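Local coordinates for VipE (Legionella pneumophila subsp. pneumophila str. Philadelphia 1, PDB 4QN8), which is an effector protein of a bacterial pathogen, of no established activity, here represented by its all-helical N-terminal part, at residues Ile86-Arg99 with Glu121-Pro133. Residues are numbered along the deposited sequence; the frame is centred on the assembly and turned at random.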
ATOM      1  N   ILE A  86      -2.047   3.342   8.419  1.00 14.81           N
ATOM      2  CA  ILE A  86      -1.708   2.330   9.418  1.00 15.09           C
ATOM      3  C   ILE A  86      -2.669   2.449  10.612  1.00 21.81           C
ATOM      4  O   ILE A  86      -3.169   1.435  11.114  1.00 20.67           O
ATOM      5  CB  ILE A  86      -0.210   2.413   9.832  1.00 16.18           C
ATOM      6  CG1 ILE A  86       0.659   1.850   8.696  1.00 15.61           C
ATOM      7  CG2 ILE A  86       0.052   1.658  11.128  1.00 13.94           C
ATOM      8  CD1 ILE A  86       2.086   2.381   8.629  1.00 17.21           C
ATOM      9  N   GLU A  87      -2.961   3.673  11.046  1.00 21.61           N
ATOM     10  CA  GLU A  87      -3.892   3.873  12.174  1.00 21.20           C
ATOM     11  C   GLU A  87      -5.311   3.419  11.859  1.00 22.99           C
ATOM     12  O   GLU A  87      -6.010   2.897  12.738  1.00 24.25           O
ATOM     13  CB  GLU A  87      -3.966   5.349  12.572  1.00 20.84           C
ATOM     14  CG  GLU A  87      -2.841   5.879  13.420  1.00 27.45           C
ATOM     15  CD  GLU A  87      -2.921   7.387  13.540  1.00 26.97           C
ATOM     16  OE1 GLU A  87      -3.246   8.039  12.519  1.00 28.74           O
ATOM     17  OE2 GLU A  87      -2.672   7.919  14.641  1.00 32.17           O
ATOM     18  N   LEU A  88      -5.742   3.635  10.615  1.00 14.87           N
ATOM     19  CA  LEU A  88      -7.150   3.455  10.237  1.00 16.55           C
ATOM     20  C   LEU A  88      -7.481   2.149   9.533  1.00 19.81           C
ATOM     21  O   LEU A  88      -8.656   1.865   9.312  1.00 21.69           O
ATOM     22  CB  LEU A  88      -7.608   4.594   9.338  1.00 14.01           C
ATOM     23  CG  LEU A  88      -7.576   5.965  10.000  1.00 20.50           C
ATOM     24  CD1 LEU A  88      -7.907   7.035   8.959  1.00 22.32           C
ATOM     25  CD2 LEU A  88      -8.531   6.056  11.201  1.00 23.68           C
ATOM     26  N   SER A  89      -6.452   1.389   9.161  1.00 24.73           N
ATOM     27  CA  SER A  89      -6.622   0.105   8.473  1.00 24.64           C
ATOM     28  C   SER A  89      -7.548  -0.801   9.277  1.00 26.91           C
ATOM     29  O   SER A  89      -7.471  -0.823  10.507  1.00 22.32           O
ATOM     30  CB  SER A  89      -5.272  -0.588   8.292  1.00 28.10           C
ATOM     31  OG  SER A  89      -4.511   0.051   7.294  1.00 50.38           O
ATOM     32  N   PRO A  90      -8.446  -1.525   8.585  1.00 23.36           N
ATOM     33  CA  PRO A  90      -9.487  -2.304   9.260  1.00 26.59           C
ATOM     34  C   PRO A  90      -8.898  -3.416  10.102  1.00 22.04           C
ATOM     35  O   PRO A  90      -7.893  -4.015   9.712  1.00 31.20           O
ATOM     36  CB  PRO A  90     -10.299  -2.895   8.099  1.00 33.22           C
ATOM     37  CG  PRO A  90      -9.381  -2.841   6.917  1.00 33.17           C
ATOM     38  CD  PRO A  90      -8.555  -1.618   7.118  1.00 25.52           C
ATOM     39  N   PRO A  91      -9.501  -3.674  11.265  1.00 27.91           N
ATOM     40  CA  PRO A  91      -9.036  -4.808  12.060  1.00 34.42           C
ATOM     41  C   PRO A  91      -9.378  -6.088  11.310  1.00 28.81           C
ATOM     42  O   PRO A  91     -10.517  -6.248  10.897  1.00 27.50           O
ATOM     43  CB  PRO A  91      -9.884  -4.710  13.338  1.00 39.73           C
ATOM     44  CG  PRO A  91     -11.122  -3.957  12.918  1.00 38.01           C
ATOM     45  CD  PRO A  91     -10.642  -2.975  11.887  1.00 33.19           C
ATOM     46  N   GLY A  92      -8.412  -6.972  11.104  1.00 43.73           N
ATOM     47  CA  GLY A  92      -8.732  -8.258  10.507  1.00 42.60           C
ATOM     48  C   GLY A  92      -8.642  -9.346  11.551  1.00 42.34           C
ATOM     49  O   GLY A  92      -8.533  -9.053  12.746  1.00 39.33           O
ATOM     50  N   ASP A  93      -8.683 -10.602  11.101  1.00 37.68           N
ATOM     51  CA  ASP A  93      -8.436 -11.733  11.983  1.00 35.75           C
ATOM     52  C   ASP A  93      -7.057 -11.604  12.621  1.00 38.15           C
ATOM     53  O   ASP A  93      -6.187 -10.880  12.118  1.00 33.44           O
ATOM     54  CB  ASP A  93      -8.522 -13.051  11.208  1.00 41.73           C
ATOM     55  CG  ASP A  93      -9.892 -13.284  10.599  1.00 60.07           C
ATOM     56  OD1 ASP A  93     -10.817 -12.492  10.886  1.00 69.09           O
ATOM     57  OD2 ASP A  93     -10.049 -14.268   9.841  1.00 62.40           O
ATOM     58  N   ARG A  94      -6.855 -12.312  13.726  1.00 45.93           N
ATOM     59  CA  ARG A  94      -5.578 -12.275  14.432  1.00 49.05           C
ATOM     60  C   ARG A  94      -4.399 -12.551  13.499  1.00 40.02           C
ATOM     61  O   ARG A  94      -4.459 -13.463  12.664  1.00 41.27           O
ATOM     62  CB  ARG A  94      -5.574 -13.303  15.560  1.00 49.49           C
ATOM     63  CG  ARG A  94      -4.225 -13.472  16.229  1.00 57.79           C
ATOM     64  CD  ARG A  94      -3.975 -14.927  16.576  1.00 63.57           C
ATOM     65  NE  ARG A  94      -2.891 -15.087  17.539  1.00 70.31           N
ATOM     66  CZ  ARG A  94      -2.539 -16.250  18.081  1.00 79.17           C
ATOM     67  NH1 ARG A  94      -3.185 -17.361  17.751  1.00 78.65           N
ATOM     68  NH2 ARG A  94      -1.540 -16.304  18.953  1.00 85.19           N
ATOM     69  N   ASN A  95      -3.345 -11.748  13.623  1.00 38.73           N
ATOM     70  CA  ASN A  95      -2.095 -12.031  12.931  1.00 37.66           C
ATOM     71  C   ASN A  95      -2.231 -11.915  11.399  1.00 39.63           C
ATOM     72  O   ASN A  95      -1.587 -12.642  10.647  1.00 38.66           O
ATOM     73  CB  ASN A  95      -1.577 -13.412  13.358  1.00 52.56           C
ATOM     74  CG  ASN A  95      -0.141 -13.648  12.971  1.00 62.09           C
ATOM     75  OD1 ASN A  95       0.773 -13.034  13.525  1.00 69.15           O
ATOM     76  ND2 ASN A  95       0.073 -14.548  12.014  1.00 54.45           N
ATOM     77  N   THR A  96      -3.057 -10.973  10.948  1.00 30.76           N
ATOM     78  CA  THR A  96      -3.268 -10.742   9.514  1.00 33.77           C
ATOM     79  C   THR A  96      -2.816  -9.357   9.007  1.00 31.02           C
ATOM     80  O   THR A  96      -2.673  -9.136   7.796  1.00 23.40           O
ATOM     81  CB  THR A  96      -4.748 -10.936   9.144  1.00 38.98           C
ATOM     82  OG1 THR A  96      -5.549 -10.048   9.933  1.00 34.21           O
ATOM     83  CG2 THR A  96      -5.180 -12.369   9.403  1.00 39.59           C
ATOM     84  N   PHE A  97      -2.615  -8.412   9.920  1.00 23.39           N
ATOM     85  CA  PHE A  97      -2.202  -7.070   9.516  1.00 22.77           C
ATOM     86  C   PHE A  97      -0.898  -7.158   8.709  1.00 21.82           C
ATOM     87  O   PHE A  97       0.053  -7.805   9.148  1.00 21.72           O
ATOM     88  CB  PHE A  97      -2.042  -6.178  10.753  1.00 22.72           C
ATOM     89  CG  PHE A  97      -1.655  -4.752  10.440  1.00 21.55           C
ATOM     90  CD1 PHE A  97      -2.549  -3.897   9.820  1.00 21.76           C
ATOM     91  CD2 PHE A  97      -0.406  -4.261  10.797  1.00 19.80           C
ATOM     92  CE1 PHE A  97      -2.203  -2.577   9.551  1.00 19.99           C
ATOM     93  CE2 PHE A  97      -0.057  -2.948  10.533  1.00 26.20           C
ATOM     94  CZ  PHE A  97      -0.958  -2.105   9.899  1.00 25.40           C
HETATM   95  N   MSE A  98      -0.900  -6.547   7.519  1.00 19.05           N
HETATM   96  CA  MSE A  98       0.232  -6.490   6.571  1.00 18.39           C
HETATM   97  C   MSE A  98       0.555  -7.754   5.772  1.00 19.32           C
HETATM   98  O   MSE A  98       1.427  -7.717   4.901  1.00 21.93           O
HETATM   99  CB  MSE A  98       1.518  -5.968   7.227  1.00 22.13           C
HETATM  100  CG  MSE A  98       1.444  -4.566   7.744  1.00 20.12           C
HETATM  101 SE   MSE A  98       1.930  -3.364   6.294  0.75 26.52          SE
HETATM  102  CE  MSE A  98       1.484  -1.621   7.098  1.00 24.01           C
ATOM    103  N   ARG A  99      -0.113  -8.867   6.051  1.00 20.62           N
ATOM    104  CA  ARG A  99       0.160 -10.101   5.316  0.58 27.58           C
ATOM    105  C   ARG A  99      -0.628 -10.132   4.005  1.00 30.15           C
ATOM    106  O   ARG A  99      -0.141 -10.628   2.991  1.00 31.64           O
ATOM    107  CB  ARG A  99      -0.178 -11.349   6.143  0.58 33.91           C
ATOM    108  CG  ARG A  99      -0.136 -11.181   7.664  0.58 37.89           C
ATOM    109  CD  ARG A  99       1.218 -10.732   8.181  0.58 34.10           C
ATOM    110  NE  ARG A  99       1.608 -11.394   9.430  0.58 35.48           N
ATOM    111  CZ  ARG A  99       1.243 -11.009  10.653  0.58 33.87           C
ATOM    112  NH1 ARG A  99       0.437  -9.967  10.836  0.58 24.72           N
ATOM    113  NH2 ARG A  99       1.683 -11.684  11.707  0.58 37.06           N
ATOM    114  N   GLU A 121      10.233   5.344  10.879  1.00 22.67           N
ATOM    115  CA  GLU A 121       9.449   5.763  12.038  1.00 22.88           C
ATOM    116  C   GLU A 121       8.109   5.016  12.175  1.00 19.59           C
ATOM    117  O   GLU A 121       7.530   4.968  13.261  1.00 23.85           O
ATOM    118  CB  GLU A 121       9.218   7.277  12.004  1.00 26.00           C
ATOM    119  CG  GLU A 121      10.506   8.103  11.965  1.00 38.47           C
ATOM    120  CD  GLU A 121      10.240   9.595  11.817  1.00 52.27           C
ATOM    121  OE1 GLU A 121       9.061  10.006  11.931  1.00 50.36           O
ATOM    122  OE2 GLU A 121      11.211  10.356  11.586  1.00 59.50           O
ATOM    123  N   HIS A 122       7.626   4.439  11.084  1.00 19.68           N
ATOM    124  CA  HIS A 122       6.333   3.744  11.101  1.00 21.60           C
ATOM    125  C   HIS A 122       6.385   2.479  11.948  1.00 21.04           C
ATOM    126  O   HIS A 122       5.352   2.012  12.444  1.00 21.38           O
ATOM    127  CB  HIS A 122       5.874   3.371   9.694  1.00 19.02           C
ATOM    128  CG  HIS A 122       5.519   4.539   8.835  1.00 19.58           C
ATOM    129  ND1 HIS A 122       4.600   5.494   9.218  1.00 18.55           N
ATOM    130  CD2 HIS A 122       5.943   4.894   7.599  1.00 22.19           C
ATOM    131  CE1 HIS A 122       4.485   6.395   8.251  1.00 18.40           C
ATOM    132  NE2 HIS A 122       5.280   6.045   7.262  1.00 16.88           N
ATOM    133  N   PHE A 123       7.583   1.921  12.117  1.00 19.99           N
ATOM    134  CA  PHE A 123       7.732   0.686  12.892  1.00 22.39           C
ATOM    135  C   PHE A 123       7.660   0.933  14.384  1.00 25.24           C
ATOM    136  O   PHE A 123       7.625  -0.013  15.166  1.00 27.66           O
ATOM    137  CB  PHE A 123       9.023  -0.039  12.506  1.00 21.72           C
ATOM    138  CG  PHE A 123       9.051  -0.443  11.061  1.00 22.95           C
ATOM    139  CD1 PHE A 123       8.456  -1.624  10.644  1.00 24.77           C
ATOM    140  CD2 PHE A 123       9.612   0.386  10.108  1.00 23.18           C
ATOM    141  CE1 PHE A 123       8.456  -1.986   9.306  1.00 21.54           C
ATOM    142  CE2 PHE A 123       9.614   0.028   8.768  1.00 18.38           C
ATOM    143  CZ  PHE A 123       9.033  -1.153   8.366  1.00 22.35           C
ATOM    144  N   ASN A 124       7.635   2.206  14.765  1.00 26.59           N
ATOM    145  CA  ASN A 124       7.437   2.617  16.151  1.00 27.70           C
ATOM    146  C   ASN A 124       5.975   2.897  16.501  1.00 25.64           C
ATOM    147  O   ASN A 124       5.645   3.159  17.662  1.00 29.33           O
ATOM    148  CB  ASN A 124       8.274   3.862  16.456  1.00 29.85           C
ATOM    149  CG  ASN A 124       9.754   3.570  16.499  1.00 43.64           C
ATOM    150  OD1 ASN A 124      10.169   2.458  16.837  1.00 49.99           O
ATOM    151  ND2 ASN A 124      10.567   4.570  16.160  1.00 47.00           N
ATOM    152  N   SER A 125       5.106   2.839  15.498  1.00 22.57           N
ATOM    153  CA  SER A 125       3.714   3.240  15.659  1.00 22.86           C
ATOM    154  C   SER A 125       2.978   2.228  16.534  1.00 24.22           C
ATOM    155  O   SER A 125       3.367   1.051  16.590  1.00 20.67           O
ATOM    156  CB  SER A 125       3.036   3.342  14.289  1.00 23.71           C
ATOM    157  OG  SER A 125       2.983   2.059  13.675  1.00 22.47           O
ATOM    158  N   THR A 126       1.925   2.683  17.211  1.00 27.68           N
ATOM    159  CA  THR A 126       1.152   1.814  18.102  1.00 22.56           C
ATOM    160  C   THR A 126       0.651   0.575  17.361  1.00 23.79           C
ATOM    161  O   THR A 126       0.717  -0.540  17.878  1.00 24.19           O
ATOM    162  CB  THR A 126      -0.047   2.566  18.719  1.00 25.29           C
ATOM    163  OG1 THR A 126       0.428   3.683  19.491  1.00 26.46           O
ATOM    164  CG2 THR A 126      -0.855   1.646  19.630  1.00 29.85           C
ATOM    165  N   ARG A 127       0.159   0.763  16.142  1.00 20.59           N
ATOM    166  CA  ARG A 127      -0.432  -0.361  15.420  1.00 18.94           C
ATOM    167  C   ARG A 127       0.638  -1.383  15.023  1.00 20.84           C
ATOM    168  O   ARG A 127       0.440  -2.590  15.190  1.00 18.80           O
ATOM    169  CB  ARG A 127      -1.196   0.121  14.184  1.00 17.25           C
ATOM    170  CG  ARG A 127      -1.930  -0.983  13.421  1.00 19.16           C
ATOM    171  CD  ARG A 127      -3.210  -1.361  14.134  1.00 26.51           C
ATOM    172  NE  ARG A 127      -3.996  -2.361  13.404  1.00 31.41           N
ATOM    173  CZ  ARG A 127      -4.855  -2.077  12.423  1.00 31.25           C
ATOM    174  NH1 ARG A 127      -5.029  -0.823  12.033  1.00 33.54           N
ATOM    175  NH2 ARG A 127      -5.530  -3.052  11.821  1.00 27.30           N
ATOM    176  N   VAL A 128       1.777  -0.918  14.520  1.00 15.12           N
ATOM    177  CA  VAL A 128       2.803  -1.868  14.084  1.00 14.64           C
ATOM    178  C   VAL A 128       3.398  -2.565  15.296  1.00 22.19           C
ATOM    179  O   VAL A 128       3.655  -3.768  15.267  1.00 22.28           O
ATOM    180  CB  VAL A 128       3.903  -1.194  13.244  1.00 18.84           C
ATOM    181  CG1 VAL A 128       5.091  -2.143  13.017  1.00 20.59           C
ATOM    182  CG2 VAL A 128       3.333  -0.710  11.912  1.00 18.37           C
ATOM    183  N   ARG A 129       3.601  -1.814  16.374  1.00 22.13           N
ATOM    184  CA  ARG A 129       4.096  -2.426  17.602  1.00 23.00           C
ATOM    185  C   ARG A 129       3.131  -3.463  18.150  1.00 23.15           C
ATOM    186  O   ARG A 129       3.558  -4.514  18.618  1.00 28.11           O
ATOM    187  CB  ARG A 129       4.414  -1.385  18.669  1.00 27.37           C
ATOM    188  CG  ARG A 129       5.718  -0.666  18.434  1.00 35.22           C
ATOM    189  N   THR A 130       1.833  -3.177  18.093  1.00 23.89           N
ATOM    190  CA  THR A 130       0.840  -4.132  18.594  1.00 21.98           C
ATOM    191  C   THR A 130       0.852  -5.427  17.787  1.00 20.92           C
ATOM    192  O   THR A 130       0.807  -6.529  18.353  1.00 25.40           O
ATOM    193  CB  THR A 130      -0.587  -3.546  18.538  1.00 32.75           C
ATOM    194  OG1 THR A 130      -0.682  -2.431  19.431  1.00 33.22           O
ATOM    195  CG2 THR A 130      -1.625  -4.598  18.942  1.00 31.77           C
ATOM    196  N   GLU A 131       0.920  -5.282  16.467  1.00 23.29           N
ATOM    197  CA  GLU A 131       0.747  -6.396  15.534  1.00 28.21           C
ATOM    198  C   GLU A 131       2.045  -7.165  15.292  1.00 20.07           C
ATOM    199  O   GLU A 131       2.014  -8.324  14.871  1.00 25.95           O
ATOM    200  CB  GLU A 131       0.222  -5.869  14.192  1.00 21.55           C
ATOM    201  CG  GLU A 131      -1.101  -5.108  14.283  1.00 29.33           C
ATOM    202  CD  GLU A 131      -2.315  -6.003  14.209  1.00 35.43           C
ATOM    203  OE1 GLU A 131      -3.416  -5.464  13.944  1.00 42.97           O
ATOM    204  OE2 GLU A 131      -2.181  -7.238  14.407  1.00 29.41           O
ATOM    205  N   PHE A 132       3.173  -6.498  15.525  1.00 20.81           N
ATOM    206  CA  PHE A 132       4.505  -7.111  15.408  1.00 21.52           C
ATOM    207  C   PHE A 132       5.321  -6.749  16.650  1.00 25.66           C
ATOM    208  O   PHE A 132       6.197  -5.873  16.602  1.00 25.18           O
ATOM    209  CB  PHE A 132       5.202  -6.610  14.131  1.00 21.61           C
ATOM    210  CG  PHE A 132       4.502  -7.014  12.860  1.00 21.44           C
ATOM    211  CD1 PHE A 132       3.482  -6.234  12.332  1.00 20.85           C
ATOM    212  CD2 PHE A 132       4.855  -8.180  12.195  1.00 22.16           C
ATOM    213  CE1 PHE A 132       2.825  -6.602  11.159  1.00 24.42           C
ATOM    214  CE2 PHE A 132       4.206  -8.556  11.012  1.00 20.21           C
ATOM    215  CZ  PHE A 132       3.184  -7.768  10.500  1.00 22.61           C
ATOM    216  N   PRO A 133       5.021  -7.411  17.781  1.00 23.22           N
ATOM    217  CA  PRO A 133       5.571  -6.969  19.072  1.00 26.13           C
ATOM    218  C   PRO A 133       7.041  -7.326  19.324  1.00 30.15           C
ATOM    219  O   PRO A 133       7.692  -6.645  20.122  1.00 35.55           O
ATOM    220  CB  PRO A 133       4.655  -7.645  20.103  1.00 28.93           C
ATOM    221  CG  PRO A 133       4.069  -8.826  19.384  1.00 24.31           C
ATOM    222  CD  PRO A 133       3.982  -8.444  17.932  1.00 23.27           C
TER
HETATM  223  O   HOH W   1      -3.477  -8.703  12.846  1.00 29.81           O
HETATM  224  O   HOH W   2      -0.174  -9.260  13.628  1.00 33.22           O
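Chi1 near 180° in both F97 (-178°) and R127 (-176°) sends each side chain out from its backbone toward the other segment, and a bend at chi2 of R127 folds its guanidinium back over the phenyl ring. The planes lie 27° apart, an off-centre cation-pi stack in which R127 CZ is 4.4 Å from the ring centroid, while R127 CG sits over the same face as a CH-pi donor. Phenylalanine suits its place by offering two flat faces, the opposite one covered by CG of the selenomethionine M98. Arginine fits because it can stack by its face while its N-H groups bond at the edge. R127 NH1 donates to S89 O at 2.9 Å, R127 NH2 reaches S89 O and P90 O more weakly, and R127 NE forms a nearly straight salt bridge to E131 OE1 (3.2 Å), on the anti lone pair. The S89 and P90 carbonyls lie just past the end of helix 75-88. E131, one turn along helix 126-131, lays its carboxylate against F97 CB; besides pairing with R127, it holds a water that T96 N also binds. F132 CZ approaches F97 O at 3.4 Å. At the other end, branched, apolar I86 packs CG2 on the aliphatic part of R127, 3.6 Å from R127 CB, beside S125, the N-cap residue, whose hydroxyl accepts a weak bond from V128 N. In this all-helical fold, a short helix thus clasps through one arginine the start of the loop leading from helix 75-88 toward helix 103-114.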